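Local structure of transcriptional regulator (Vibrio virus VP882, 7DWM) at residues 9-12 with 13-17; 38-42 with 43-47; 124-127 with 128-131; 168-171 with 172-176; 198-202 with 203-207. The protein probably regulates transcription by binding DNA through a LuxR-type domain, and holds the small molecule 3,5-dimethylpyrazin-2-ol in its PAS domain. One frame throughout, in Å; residues are numbered along the deposited sequence.

Contact 1 (9-12 with 13-17); sequences GDDA and YIRSL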
loop_
_atom_site.group_PDB
_atom_site.type_symbol
_atom_site.label_atom_id
_atom_site.label_comp_id
_atom_site.label_asym_id
_atom_site.label_seq_id
_atom_site.Cartn_x
_atom_site.Cartn_y
_atom_site.Cartn_z
ATOM N N GLY A 9 11.960 -3.349 -32.802
ATOM C CA GLY A 9 10.947 -2.947 -31.850
ATOM C C GLY A 9 11.350 -3.231 -30.422
ATOM O O GLY A 9 10.998 -2.472 -29.519
ATOM N N ASP A 10 12.137 -4.287 -30.199
ATOM C CA ASP A 10 12.568 -4.575 -28.835
ATOM C C ASP A 10 13.611 -3.586 -28.331
ATOM O O ASP A 10 13.808 -3.481 -27.115
ATOM C CB ASP A 10 13.124 -5.993 -28.739
ATOM C CG ASP A 10 12.047 -7.023 -28.525
ATOM O OD1 ASP A 10 12.402 -8.211 -28.420
ATOM O OD2 ASP A 10 10.854 -6.651 -28.464
ATOM N N ASP A 11 14.288 -2.866 -29.230
ATOM C CA ASP A 11 15.184 -1.801 -28.791
ATOM C C ASP A 11 14.530 -0.422 -28.792
ATOM O O ASP A 11 14.842 0.414 -27.923
ATOM C CB ASP A 11 16.425 -1.771 -29.691
ATOM C CG ASP A 11 17.543 -0.926 -29.121
ATOM O OD1 ASP A 11 17.462 0.312 -29.242
ATOM O OD2 ASP A 11 18.503 -1.498 -28.562
ATOM N N ALA A 12 13.555 -0.206 -29.677
ATOM C CA ALA A 12 12.720 0.986 -29.580
ATOM C C ALA A 12 11.912 0.999 -28.289
ATOM O O ALA A 12 11.792 2.041 -27.638
ATOM C CB ALA A 12 11.795 1.081 -30.794
ATOM N N TYR A 13 11.358 -0.152 -27.900
ATOM C CA TYR A 13 10.592 -0.253 -26.662
ATOM C C TYR A 13 11.468 0.002 -25.435
ATOM O O TYR A 13 11.039 0.665 -24.484
ATOM C CB TYR A 13 9.917 -1.627 -26.608
ATOM C CG TYR A 13 9.289 -1.999 -25.288
ATOM C CD1 TYR A 13 9.914 -2.895 -24.436
ATOM C CD2 TYR A 13 8.065 -1.468 -24.899
ATOM C CE1 TYR A 13 9.348 -3.248 -23.227
ATOM C CE2 TYR A 13 7.489 -1.818 -23.684
ATOM C CZ TYR A 13 8.138 -2.711 -22.854
ATOM O OH TYR A 13 7.590 -3.074 -21.643
ATOM N N ILE A 14 12.712 -0.487 -25.448
ATOM C CA ILE A 14 13.588 -0.280 -24.293
ATOM C C ILE A 14 13.999 1.187 -24.173
ATOM O O ILE A 14 14.083 1.734 -23.060
ATOM C CB ILE A 14 14.805 -1.225 -24.370
ATOM C CG1 ILE A 14 14.573 -2.475 -23.517
ATOM C CG2 ILE A 14 16.101 -0.528 -23.924
ATOM C CD1 ILE A 14 13.333 -3.252 -23.893
ATOM N N ARG A 15 14.247 1.863 -25.301
ATOM C CA ARG A 15 14.583 3.286 -25.205
ATOM C C ARG A 15 13.353 4.122 -24.856
ATOM O O ARG A 15 13.464 5.143 -24.168
ATOM C CB ARG A 15 15.241 3.786 -26.487
ATOM C CG ARG A 15 14.312 4.055 -27.664
ATOM C CD ARG A 15 15.109 4.552 -28.874
ATOM N NE ARG A 15 16.095 3.572 -29.328
ATOM C CZ ARG A 15 17.391 3.618 -29.040
ATOM N NH1 ARG A 15 18.207 2.682 -29.502
ATOM N NH2 ARG A 15 17.873 4.594 -28.282
ATOM N N SER A 16 12.176 3.707 -25.340
ATOM C CA SER A 16 10.933 4.183 -24.747
ATOM C C SER A 16 10.976 4.103 -23.231
ATOM O O SER A 16 10.653 5.079 -22.548
ATOM C CB SER A 16 9.755 3.388 -25.304
ATOM O OG SER A 16 9.980 3.055 -26.670
ATOM N N LEU A 17 11.355 2.957 -22.667
ATOM C CA LEU A 17 11.150 2.807 -21.228
ATOM C C LEU A 17 12.205 3.553 -20.409
ATOM O O LEU A 17 11.915 3.993 -19.293
ATOM C CB LEU A 17 11.153 1.331 -20.822
ATOM C CG LEU A 17 10.087 0.383 -21.400
ATOM C CD1 LEU A 17 10.297 -0.993 -20.795
ATOM C CD2 LEU A 17 8.658 0.868 -21.159
#
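Asp-11 and Arg-15, one helical turn apart, form a salt bridge in which OD1 of Asp-11 lies 2.5 Å from NH1 of Arg-15. At 2.65 Å resolution that length is not evidence for an unusually strong bond, and the N-H...O angle of 118° is far from straight. The two planar groups are tilted by 40°, and the carboxylate meets the guanidinium obliquely. The torsions of both side chains bring them together. In Arg-15, CG is tucked between the backbone N and the carbonyl carbon, and a bend at chi3 swings the guanidinium back over the preceding turn; Asp-11, with CG anti to the backbone N (chi1 -167°), extends outward from the helix, and the guanidinium comes back to it.

This is the i to i+4 spacing of an alpha helix, here helix 7-21, and backbone bonds of the same spacing accompany it: Tyr-13 N to Gly-9 O at 2.9 Å and Arg-15 N to Asp-11 O at 3.1 Å. Whereas the charged pair is exposed, Tyr-13 is buried. Its ring receives CG of Leu-17 over one face, 3.9 Å above the plane and displaced toward the rim, and meets the ring of His-19 of the second subunit; Leu-17 packs on Phe-20 of that subunit. Ile-14 folds its CD1 back to 3.3 Å from Asp-10 O, while the Asp-10 side chain points away and touches Pro-113 and Ser-114.

Contact 2 (38-42 with 43-47); sequences IYANQ and PFREL. With A1U (3,5-dimethylpyrazin-2-ol), chain C.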
loop_
_atom_site.group_PDB
_atom_site.type_symbol
_atom_site.label_atom_id
_atom_site.label_comp_id
_atom_site.label_asym_id
_atom_site.label_seq_id
_atom_site.Cartn_x
_atom_site.Cartn_y
_atom_site.Cartn_z
ATOM N N ILE A 38 20.234 -2.771 -16.971
ATOM C CA ILE A 38 20.200 -2.187 -18.307
ATOM C C ILE A 38 20.014 -0.674 -18.239
ATOM O O ILE A 38 20.632 0.068 -19.004
ATOM C CB ILE A 38 19.137 -2.846 -19.216
ATOM C CG1 ILE A 38 19.477 -4.318 -19.515
ATOM C CG2 ILE A 38 19.007 -2.049 -20.533
ATOM C CD1 ILE A 38 18.915 -5.320 -18.616
ATOM N N TYR A 39 19.174 -0.194 -17.327
ATOM C CA TYR A 39 19.096 1.237 -17.075
ATOM C C TYR A 39 18.530 1.478 -15.684
ATOM O O TYR A 39 17.799 0.647 -15.140
ATOM C CB TYR A 39 18.232 1.966 -18.110
ATOM C CG TYR A 39 18.144 3.449 -17.833
ATOM C CD1 TYR A 39 16.983 4.011 -17.308
ATOM C CD2 TYR A 39 19.233 4.282 -18.061
ATOM C CE1 TYR A 39 16.907 5.372 -17.026
ATOM C CE2 TYR A 39 19.169 5.638 -17.795
ATOM C CZ TYR A 39 18.004 6.180 -17.282
ATOM O OH TYR A 39 17.940 7.531 -17.028
ATOM N N ALA A 40 18.885 2.631 -15.123
ATOM C CA ALA A 40 18.305 3.128 -13.885
ATOM C C ALA A 40 18.362 4.644 -13.948
ATOM O O ALA A 40 19.401 5.208 -14.301
ATOM C CB ALA A 40 19.054 2.606 -12.654
ATOM N N ASN A 41 17.244 5.292 -13.637
ATOM C CA ASN A 41 17.172 6.739 -13.720
ATOM C C ASN A 41 18.108 7.370 -12.690
ATOM O O ASN A 41 18.715 6.690 -11.858
ATOM C CB ASN A 41 15.734 7.214 -13.507
ATOM C CG ASN A 41 15.117 6.658 -12.234
ATOM O OD1 ASN A 41 15.720 5.833 -11.548
ATOM N ND2 ASN A 41 13.909 7.108 -11.916
ATOM N N GLN A 42 18.232 8.693 -12.764
ATOM C CA GLN A 42 19.065 9.401 -11.796
ATOM C C GLN A 42 18.583 9.246 -10.356
ATOM O O GLN A 42 19.439 9.184 -9.458
ATOM C CB GLN A 42 19.164 10.883 -12.180
ATOM C CG GLN A 42 20.099 11.691 -11.291
ATOM C CD GLN A 42 20.126 13.163 -11.653
ATOM O OE1 GLN A 42 19.768 14.019 -10.845
ATOM N NE2 GLN A 42 20.557 13.465 -12.872
ATOM N N PRO A 43 17.276 9.187 -10.056
ATOM C CA PRO A 43 16.875 8.884 -8.667
ATOM C C PRO A 43 17.464 7.594 -8.113
ATOM O O PRO A 43 18.018 7.599 -7.003
ATOM C CB PRO A 43 15.346 8.822 -8.766
ATOM C CG PRO A 43 15.019 9.791 -9.840
ATOM C CD PRO A 43 16.133 9.680 -10.849
ATOM N N PHE A 44 17.374 6.484 -8.855
ATOM C CA PHE A 44 17.893 5.227 -8.326
ATOM C C PHE A 44 19.405 5.278 -8.177
ATOM O O PHE A 44 19.949 4.828 -7.162
ATOM C CB PHE A 44 17.498 4.043 -9.202
ATOM C CG PHE A 44 18.003 2.732 -8.675
ATOM C CD1 PHE A 44 19.182 2.180 -9.148
ATOM C CD2 PHE A 44 17.325 2.078 -7.661
ATOM C CE1 PHE A 44 19.655 0.989 -8.644
ATOM C CE2 PHE A 44 17.793 0.884 -7.155
ATOM C CZ PHE A 44 18.961 0.340 -7.645
ATOM N N ARG A 45 20.104 5.794 -9.189
ATOM C CA ARG A 45 21.550 5.884 -9.077
ATOM C C ARG A 45 21.970 6.844 -7.977
ATOM O O ARG A 45 23.062 6.695 -7.430
ATOM C CB ARG A 45 22.164 6.350 -10.399
ATOM C CG ARG A 45 22.233 5.311 -11.507
ATOM C CD ARG A 45 23.005 5.870 -12.700
ATOM N NE ARG A 45 23.048 7.332 -12.677
ATOM C CZ ARG A 45 22.278 8.119 -13.422
ATOM N NH1 ARG A 45 21.398 7.591 -14.262
ATOM N NH2 ARG A 45 22.389 9.439 -13.327
ATOM N N GLU A 46 21.102 7.769 -7.580
ATOM C CA GLU A 46 21.410 8.663 -6.475
ATOM C C GLU A 46 21.051 8.082 -5.117
ATOM O O GLU A 46 21.602 8.528 -4.103
ATOM C CB GLU A 46 20.687 9.998 -6.666
ATOM C CG GLU A 46 21.235 11.121 -5.814
ATOM C CD GLU A 46 21.289 12.435 -6.558
ATOM O OE1 GLU A 46 20.994 12.445 -7.773
ATOM O OE2 GLU A 46 21.625 13.456 -5.926
ATOM N N LEU A 47 20.164 7.088 -5.065
ATOM C CA LEU A 47 19.867 6.453 -3.786
ATOM C C LEU A 47 20.994 5.510 -3.383
ATOM O O LEU A 47 21.326 5.390 -2.198
ATOM C CB LEU A 47 18.532 5.717 -3.867
ATOM C CG LEU A 47 18.100 4.961 -2.615
ATOM C CD1 LEU A 47 17.463 5.939 -1.651
ATOM C CD2 LEU A 47 17.136 3.829 -2.945
HETATM C CAB A1U C . 16.828 -2.928 -3.564
HETATM C CAC A1U C . 17.500 -1.816 -4.128
HETATM C CAE A1U C . 17.301 -2.802 -6.244
HETATM C CAF A1U C . 16.644 -3.869 -5.596
HETATM C CAG A1U C . 17.955 -0.694 -3.235
HETATM C CAH A1U C . 17.537 -2.769 -7.724
HETATM N NAA A1U C . 16.387 -3.987 -4.293
HETATM N NAD A1U C . 17.720 -1.780 -5.474
HETATM O OAI A1U C . 16.223 -4.914 -6.441
#
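OD1 of Asn-41 is gripped by two backbone N-H groups, those of Phe-44 within the contact, at 3.2 Å, and of Trp-28 on the adjoining strand. Phe-44 N comes in from above the amide plane, 53° out of it, rather than on a lone pair. The other end of the same amide is also fixed, ND2 donating to Asp-26 O and Phe-21 O. With chi1 at 53° the Asn-41 side chain bends toward the chain that follows and crosses the Pro-43 ring at about a right angle, Asn-41 CG to Pro-43 CD 3.5 Å.

Asn-41 is thus the N-cap of helix 42-47, at the point where strand 37-40 of the PAS fold gives way to a short helix. The first turn is closed by Arg-45 N to Asn-41 O, 3.1 Å and almost linear, and by Glu-46 N to Gln-42 O at 2.9 Å. Arg-45 also folds its side chain back along the strand: NH1 makes a weak bond to Ala-40 O near the guanidinium plane, and one guanidinium face rests on CA of Gln-42.

Ala-40 CB meets CD1 of Phe-44 at 3.5 Å, obliquely to the ring. Phe-44 belongs to the ligand pocket, and its CG, anti to the backbone N (chi1 -179°), carries the ring to the ligand. NAD of the bound 3,5-dimethylpyrazin-2-ol lies at the edge of the ring, 3.2 Å from Phe-44 CE2.

Contact 3 (124-127 with 128-131); sequences GQDL and TDTA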
loop_
_atom_site.group_PDB
_atom_site.type_symbol
_atom_site.label_atom_id
_atom_site.label_comp_id
_atom_site.label_asym_id
_atom_site.label_seq_id
_atom_site.Cartn_x
_atom_site.Cartn_y
_atom_site.Cartn_z
ATOM N N GLY A 124 11.003 1.791 -6.988
ATOM C CA GLY A 124 11.263 2.085 -5.581
ATOM C C GLY A 124 10.459 3.295 -5.126
ATOM O O GLY A 124 10.447 4.327 -5.798
ATOM N N GLN A 125 9.794 3.148 -3.984
ATOM C CA GLN A 125 8.975 4.216 -3.418
ATOM C C GLN A 125 9.420 4.510 -1.992
ATOM O O GLN A 125 9.493 3.601 -1.159
ATOM C CB GLN A 125 7.489 3.841 -3.436
ATOM C CG GLN A 125 6.990 3.307 -4.770
ATOM C CD GLN A 125 5.480 3.353 -4.883
ATOM O OE1 GLN A 125 4.834 2.341 -5.156
ATOM N NE2 GLN A 125 4.906 4.533 -4.673
ATOM N N ASP A 126 9.708 5.783 -1.720
ATOM C CA ASP A 126 10.151 6.221 -0.399
ATOM C C ASP A 126 8.953 6.312 0.538
ATOM O O ASP A 126 8.125 7.221 0.420
ATOM C CB ASP A 126 10.870 7.563 -0.496
ATOM C CG ASP A 126 11.594 7.930 0.786
ATOM O OD1 ASP A 126 12.168 9.037 0.848
ATOM O OD2 ASP A 126 11.591 7.113 1.732
ATOM N N LEU A 127 8.869 5.374 1.475
ATOM C CA LEU A 127 7.746 5.278 2.396
ATOM C C LEU A 127 7.881 6.158 3.633
ATOM O O LEU A 127 6.878 6.382 4.316
ATOM C CB LEU A 127 7.539 3.824 2.823
ATOM C CG LEU A 127 6.950 2.924 1.736
ATOM C CD1 LEU A 127 6.232 1.752 2.367
ATOM C CD2 LEU A 127 6.010 3.706 0.822
ATOM N N THR A 128 9.083 6.649 3.947
ATOM C CA THR A 128 9.310 7.321 5.227
ATOM C C THR A 128 8.437 8.563 5.399
ATOM O O THR A 128 7.697 8.682 6.382
ATOM C CB THR A 128 10.789 7.697 5.347
ATOM O OG1 THR A 128 11.111 8.667 4.342
ATOM C CG2 THR A 128 11.670 6.476 5.148
ATOM N N ASP A 129 8.517 9.511 4.463
ATOM C CA ASP A 129 7.743 10.748 4.588
ATOM C C ASP A 129 6.263 10.523 4.287
ATOM O O ASP A 129 5.375 11.037 4.994
ATOM C CB ASP A 129 8.325 11.827 3.671
ATOM C CG ASP A 129 8.310 11.423 2.208
ATOM O OD1 ASP A 129 8.378 10.207 1.927
ATOM O OD2 ASP A 129 8.230 12.321 1.343
ATOM N N THR A 130 5.981 9.758 3.235
ATOM C CA THR A 130 4.605 9.582 2.808
ATOM C C THR A 130 3.804 8.742 3.788
ATOM O O THR A 130 2.585 8.896 3.847
ATOM C CB THR A 130 4.561 8.954 1.416
ATOM O OG1 THR A 130 5.066 7.614 1.477
ATOM C CG2 THR A 130 5.403 9.766 0.443
ATOM N N ALA A 131 4.456 7.908 4.601
ATOM C CA ALA A 131 3.729 7.198 5.646
ATOM C C ALA A 131 3.059 8.180 6.597
ATOM O O ALA A 131 1.854 8.090 6.851
ATOM C CB ALA A 131 4.679 6.265 6.401
#
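Asp-126 caps helix 127-139 through Thr-128: strand 119-126, a strand of the PAS sheet, ends at this N-cap and the helix begins directly after it. The evidence is two bonds onto one side-chain oxygen, one from a hydroxyl and one from a backbone N-H. OD2 of Asp-126 accepts from Thr-128 OG1 at 3.1 Å, met from above the carboxylate plane, and weakly from Thr-128 N at 3.4 Å, the i to i+2 bond of an Asx turn. Thr-128 places OG1 there by turning it between the backbone N and the carbonyl carbon (chi1 65°).

A second hydroxyl serves the backbone. Thr-130 OG1 donates to Asp-126 O at 3.3 Å, in the carbonyl plane and on a lone pair. Main chain meets main chain in Ala-131 N to Leu-127 O, 2.9 Å.

Packing reaches the second subunit, Leu-127 lying on its Ile-134 and Thr-130 on its Ile-89.

Charges come last. OD1 of Asp-126 is in a salt bridge with Arg-101, which probably eases the nearness of Asp-129, whose own OD1 turns back to accept a weak bond from Thr-130 N. The two aspartate side chains cross at about a right angle, their carboxylate planes 35° apart, with Asp-126 OD1 and Asp-129 OD1 4.1 Å apart.

Contact 4 (168-171 with 172-176); sequences VLFF and LLRGR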
loop_
_atom_site.group_PDB
_atom_site.type_symbol
_atom_site.label_atom_id
_atom_site.label_comp_id
_atom_site.label_asym_id
_atom_site.label_seq_id
_atom_site.Cartn_x
_atom_site.Cartn_y
_atom_site.Cartn_z
ATOM N N VAL A 168 4.856 -5.281 23.421
ATOM C CA VAL A 168 3.602 -5.692 24.041
ATOM C C VAL A 168 2.453 -4.833 23.534
ATOM O O VAL A 168 1.372 -5.346 23.229
ATOM C CB VAL A 168 3.720 -5.635 25.577
ATOM C CG1 VAL A 168 2.351 -5.788 26.225
ATOM C CG2 VAL A 168 4.667 -6.715 26.073
ATOM N N LEU A 169 2.664 -3.521 23.426
ATOM C CA LEU A 169 1.594 -2.645 22.961
ATOM C C LEU A 169 1.304 -2.852 21.478
ATOM O O LEU A 169 0.138 -2.821 21.062
ATOM C CB LEU A 169 1.947 -1.185 23.243
ATOM C CG LEU A 169 0.818 -0.194 22.953
ATOM C CD1 LEU A 169 -0.353 -0.489 23.866
ATOM C CD2 LEU A 169 1.299 1.233 23.132
ATOM N N PHE A 170 2.350 -3.031 20.662
ATOM C CA PHE A 170 2.160 -3.354 19.251
ATOM C C PHE A 170 1.224 -4.540 19.087
ATOM O O PHE A 170 0.311 -4.519 18.253
ATOM C CB PHE A 170 3.511 -3.642 18.586
ATOM C CG PHE A 170 3.429 -3.846 17.091
ATOM C CD1 PHE A 170 3.209 -5.106 16.554
ATOM C CD2 PHE A 170 3.572 -2.772 16.225
ATOM C CE1 PHE A 170 3.129 -5.287 15.185
ATOM C CE2 PHE A 170 3.495 -2.950 14.856
ATOM C CZ PHE A 170 3.273 -4.207 14.336
ATOM N N PHE A 171 1.431 -5.587 19.883
ATOM C CA PHE A 171 0.583 -6.762 19.713
ATOM C C PHE A 171 -0.754 -6.638 20.442
ATOM O O PHE A 171 -1.731 -7.275 20.036
ATOM C CB PHE A 171 1.344 -8.018 20.126
ATOM C CG PHE A 171 2.411 -8.404 19.142
ATOM C CD1 PHE A 171 2.078 -8.693 17.828
ATOM C CD2 PHE A 171 3.742 -8.444 19.515
ATOM C CE1 PHE A 171 3.053 -9.031 16.908
ATOM C CE2 PHE A 171 4.720 -8.786 18.602
ATOM C CZ PHE A 171 4.375 -9.080 17.297
ATOM N N LEU A 172 -0.823 -5.833 21.505
ATOM C CA LEU A 172 -2.104 -5.557 22.151
ATOM C C LEU A 172 -3.050 -4.840 21.196
ATOM O O LEU A 172 -4.217 -5.220 21.055
ATOM C CB LEU A 172 -1.884 -4.719 23.411
ATOM C CG LEU A 172 -1.729 -5.408 24.768
ATOM C CD1 LEU A 172 -2.044 -4.410 25.866
ATOM C CD2 LEU A 172 -2.619 -6.639 24.886
ATOM N N LEU A 173 -2.557 -3.789 20.534
ATOM C CA LEU A 173 -3.346 -3.051 19.554
ATOM C C LEU A 173 -3.726 -3.887 18.338
ATOM O O LEU A 173 -4.514 -3.417 17.510
ATOM C CB LEU A 173 -2.575 -1.810 19.101
ATOM C CG LEU A 173 -2.286 -0.765 20.177
ATOM C CD1 LEU A 173 -1.366 0.322 19.642
ATOM C CD2 LEU A 173 -3.581 -0.166 20.694
ATOM N N ARG A 174 -3.186 -5.098 18.202
ATOM C CA ARG A 174 -3.421 -5.939 17.036
ATOM C C ARG A 174 -4.185 -7.214 17.386
ATOM O O ARG A 174 -4.028 -8.243 16.722
ATOM C CB ARG A 174 -2.099 -6.273 16.346
ATOM C CG ARG A 174 -1.812 -5.408 15.125
ATOM C CD ARG A 174 -0.349 -4.987 15.053
ATOM N NE ARG A 174 -0.162 -3.811 14.208
ATOM C CZ ARG A 174 0.153 -2.605 14.669
ATOM N NH1 ARG A 174 0.325 -2.417 15.971
ATOM N NH2 ARG A 174 0.298 -1.586 13.831
ATOM N N GLY A 175 -5.005 -7.162 18.435
ATOM C CA GLY A 175 -5.938 -8.224 18.750
ATOM C C GLY A 175 -5.389 -9.395 19.535
ATOM O O GLY A 175 -6.127 -10.367 19.752
ATOM N N ARG A 176 -4.134 -9.349 19.969
ATOM C CA ARG A 176 -3.597 -10.419 20.796
ATOM C C ARG A 176 -3.958 -10.188 22.257
ATOM O O ARG A 176 -4.187 -9.055 22.692
ATOM C CB ARG A 176 -2.076 -10.515 20.652
ATOM C CG ARG A 176 -1.571 -10.523 19.221
ATOM C CD ARG A 176 -2.196 -11.645 18.410
ATOM N NE ARG A 176 -1.256 -12.207 17.443
ATOM C CZ ARG A 176 -0.900 -11.612 16.308
ATOM N NH1 ARG A 176 -1.403 -10.426 15.986
ATOM N NH2 ARG A 176 -0.037 -12.202 15.491
#
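Phe-170 and Arg-174 are joined twice, through the carbonyl and through the ring. NH1 of Arg-174 donates to Phe-170 O at 3.1 Å, on a lone pair in the carbonyl plane, with the oxygen only 4° out of the guanidinium plane. The same guanidinium lies flat on the Phe-170 ring, planes 5° apart and CZ 3.6 Å from the ring centroid, a cation-pi stack. Its other nitrogens are also satisfied: NH2 by Tyr-221 O, NE by a salt bridge to Glu-135 of the second subunit. Each of the three guanidinium nitrogens thus has an acceptor, and the Phe-170 ring backs one face.

Phe-171 O accepts two backbone bonds, from Arg-176 N at 3.2 Å and a weak one from Arg-174 N. With a weak Gly-175 N to Leu-172 O bond at 3.4 Å, this forms a Schellman motif, Gly-175 being C-prime with positive phi. Before it, regular helical bonds run from Leu-172 N to Val-168 O and from Leu-173 N to Leu-169 O, the latter 2.9 Å long.

Around this end of helix 163-172, in the LuxR-type domain, Val-168 faces helix 189-203, Phe-171 and Leu-172 touch helix 178-185, and Leu-173 packs against helix 208-217.

Contact 5 (198-202 with 203-207); sequences RIRNK and FGAGN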
loop_
_atom_site.group_PDB
_atom_site.type_symbol
_atom_site.label_atom_id
_atom_site.label_comp_id
_atom_site.label_asym_id
_atom_site.label_seq_id
_atom_site.Cartn_x
_atom_site.Cartn_y
_atom_site.Cartn_z
ATOM N N ARG A 198 2.341 -1.695 33.464
ATOM C CA ARG A 198 3.206 -0.520 33.406
ATOM C C ARG A 198 2.884 0.353 32.195
ATOM O O ARG A 198 2.926 1.587 32.286
ATOM C CB ARG A 198 4.674 -0.943 33.391
ATOM C CG ARG A 198 5.235 -1.214 34.775
ATOM C CD ARG A 198 6.731 -1.462 34.740
ATOM N NE ARG A 198 7.049 -2.872 34.936
ATOM C CZ ARG A 198 7.187 -3.749 33.949
ATOM N NH1 ARG A 198 7.475 -5.014 34.224
ATOM N NH2 ARG A 198 7.040 -3.363 32.687
ATOM N N ILE A 199 2.507 -0.262 31.071
ATOM C CA ILE A 199 2.074 0.516 29.909
ATOM C C ILE A 199 0.812 1.306 30.235
ATOM O O ILE A 199 0.727 2.518 29.986
ATOM C CB ILE A 199 1.844 -0.404 28.698
ATOM C CG1 ILE A 199 3.160 -0.991 28.197
ATOM C CG2 ILE A 199 1.135 0.351 27.583
ATOM C CD1 ILE A 199 2.968 -2.235 27.359
ATOM N N ARG A 200 -0.195 0.616 30.776
ATOM C CA ARG A 200 -1.440 1.249 31.193
ATOM C C ARG A 200 -1.180 2.456 32.085
ATOM O O ARG A 200 -1.736 3.538 31.867
ATOM C CB ARG A 200 -2.310 0.220 31.914
ATOM C CG ARG A 200 -3.791 0.490 31.838
ATOM C CD ARG A 200 -4.510 -0.207 32.975
ATOM N NE ARG A 200 -4.340 0.501 34.241
ATOM C CZ ARG A 200 -3.941 -0.074 35.370
ATOM N NH1 ARG A 200 -3.669 -1.372 35.396
ATOM N NH2 ARG A 200 -3.814 0.649 36.475
ATOM N N ASN A 201 -0.332 2.284 33.102
ATOM C CA ASN A 201 -0.071 3.388 34.020
ATOM C C ASN A 201 0.674 4.523 33.330
ATOM O O ASN A 201 0.438 5.698 33.633
ATOM C CB ASN A 201 0.695 2.889 35.242
ATOM C CG ASN A 201 -0.225 2.294 36.287
ATOM O OD1 ASN A 201 -1.421 2.591 36.313
ATOM N ND2 ASN A 201 0.322 1.447 37.150
ATOM N N LYS A 202 1.580 4.197 32.402
ATOM C CA LYS A 202 2.243 5.251 31.643
ATOM C C LYS A 202 1.247 6.047 30.808
ATOM O O LYS A 202 1.421 7.257 30.622
ATOM C CB LYS A 202 3.336 4.651 30.759
ATOM C CG LYS A 202 4.639 4.415 31.500
ATOM C CD LYS A 202 5.722 3.852 30.598
ATOM C CE LYS A 202 6.935 3.447 31.419
ATOM N NZ LYS A 202 8.084 3.017 30.577
ATOM N N PHE A 203 0.204 5.392 30.298
ATOM C CA PHE A 203 -0.836 6.106 29.565
ATOM C C PHE A 203 -1.795 6.849 30.484
ATOM O O PHE A 203 -2.501 7.754 30.022
ATOM C CB PHE A 203 -1.634 5.138 28.688
ATOM C CG PHE A 203 -1.035 4.917 27.333
ATOM C CD1 PHE A 203 -1.550 5.558 26.219
ATOM C CD2 PHE A 203 0.046 4.066 27.172
ATOM C CE1 PHE A 203 -0.998 5.353 24.967
ATOM C CE2 PHE A 203 0.602 3.857 25.925
ATOM C CZ PHE A 203 0.079 4.501 24.821
ATOM N N GLY A 204 -1.835 6.492 31.765
ATOM C CA GLY A 204 -2.837 7.024 32.662
ATOM C C GLY A 204 -4.182 6.353 32.550
ATOM O O GLY A 204 -5.177 6.891 33.046
ATOM N N ALA A 205 -4.245 5.189 31.908
ATOM C CA ALA A 205 -5.506 4.497 31.709
ATOM C C ALA A 205 -5.897 3.716 32.958
ATOM O O ALA A 205 -5.047 3.288 33.745
ATOM C CB ALA A 205 -5.417 3.555 30.509
ATOM N N GLY A 206 -7.202 3.519 33.127
ATOM C CA GLY A 206 -7.717 2.856 34.309
ATOM C C GLY A 206 -7.838 1.356 34.142
ATOM O O GLY A 206 -7.777 0.611 35.125
ATOM N N ASN A 207 -8.006 0.900 32.903
ATOM C CA ASN A 207 -8.055 -0.525 32.611
ATOM C C ASN A 207 -7.548 -0.759 31.193
ATOM O O ASN A 207 -7.193 0.179 30.473
ATOM C CB ASN A 207 -9.473 -1.076 32.806
ATOM C CG ASN A 207 -10.526 -0.266 32.069
ATOM O OD1 ASN A 207 -10.239 0.396 31.073
ATOM N ND2 ASN A 207 -11.757 -0.309 32.568
#
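Ile-199 opens the contact by lying beside Phe-203, one turn further on and pointing the same way; its CG2 is 3.9 Å from CD2 of the ring. Ile-199 O accepts from Phe-203 N at 2.9 Å and sits at the edge of the Phe-203 ring, in its plane. Both side chains are buried, packing on Leu-169 and Leu-211, and the ring also meets Tyr-220 edge-to-face.

Arg-200 carries the polar part. Its CG is anti to the backbone N (chi1 -153°), its chain bends at chi3, and NE reaches Ala-205 O at 2.9 Å in a nearly straight bond. The oxygen lies in the guanidinium plane, yet the donor stands 48° above the carbonyl plane, so no lone pair is used. CG rests 3.7 Å from Ala-205 CB, CD runs against the backbone of Asn-207, and Gly-206 O lies over one guanidinium face. NH1 also makes a salt bridge to Glu-197. Arg-200 O in turn accepts from Ala-205 N at 3.0 Å.

Asn-201 contributes its carbonyl O, which takes a weak bond from Gly-204 N at 3.0 Å. Lys-202 extends away from the turn; its NZ is held by Glu-165 and Asn-160 O.

The paired bonds onto Arg-200 O and Asn-201 O, with positive phi at Gly-204, define a Schellman motif. It ends helix 189-203, by family resemblance probably the recognition helix of the LuxR-type helix-turn-helix, before Asn-207 caps helix 208-217.

How the contacts relate
The five contacts follow one another along the chain without interleaving. Contact 1 lies on helix 7-21; contacts 2 and 3, centres about 17 Å apart, both reach the antiparallel PAS sheet, at strands 37-40 and 119-126, and each is a helix start. Contacts 4 and 5, about 15 Å apart, are helix ends in the LuxR-type domain and touch directly, Val-168 CG1 lying 3.8 Å from Ile-199 CD1. Contacts 1 and 5 are the most distant, with centres about 61 Å apart. Contacts 1, 3 and 4 all meet the second subunit, so dimer contacts involve both the ligand-holding and the probable DNA-binding parts of the chain.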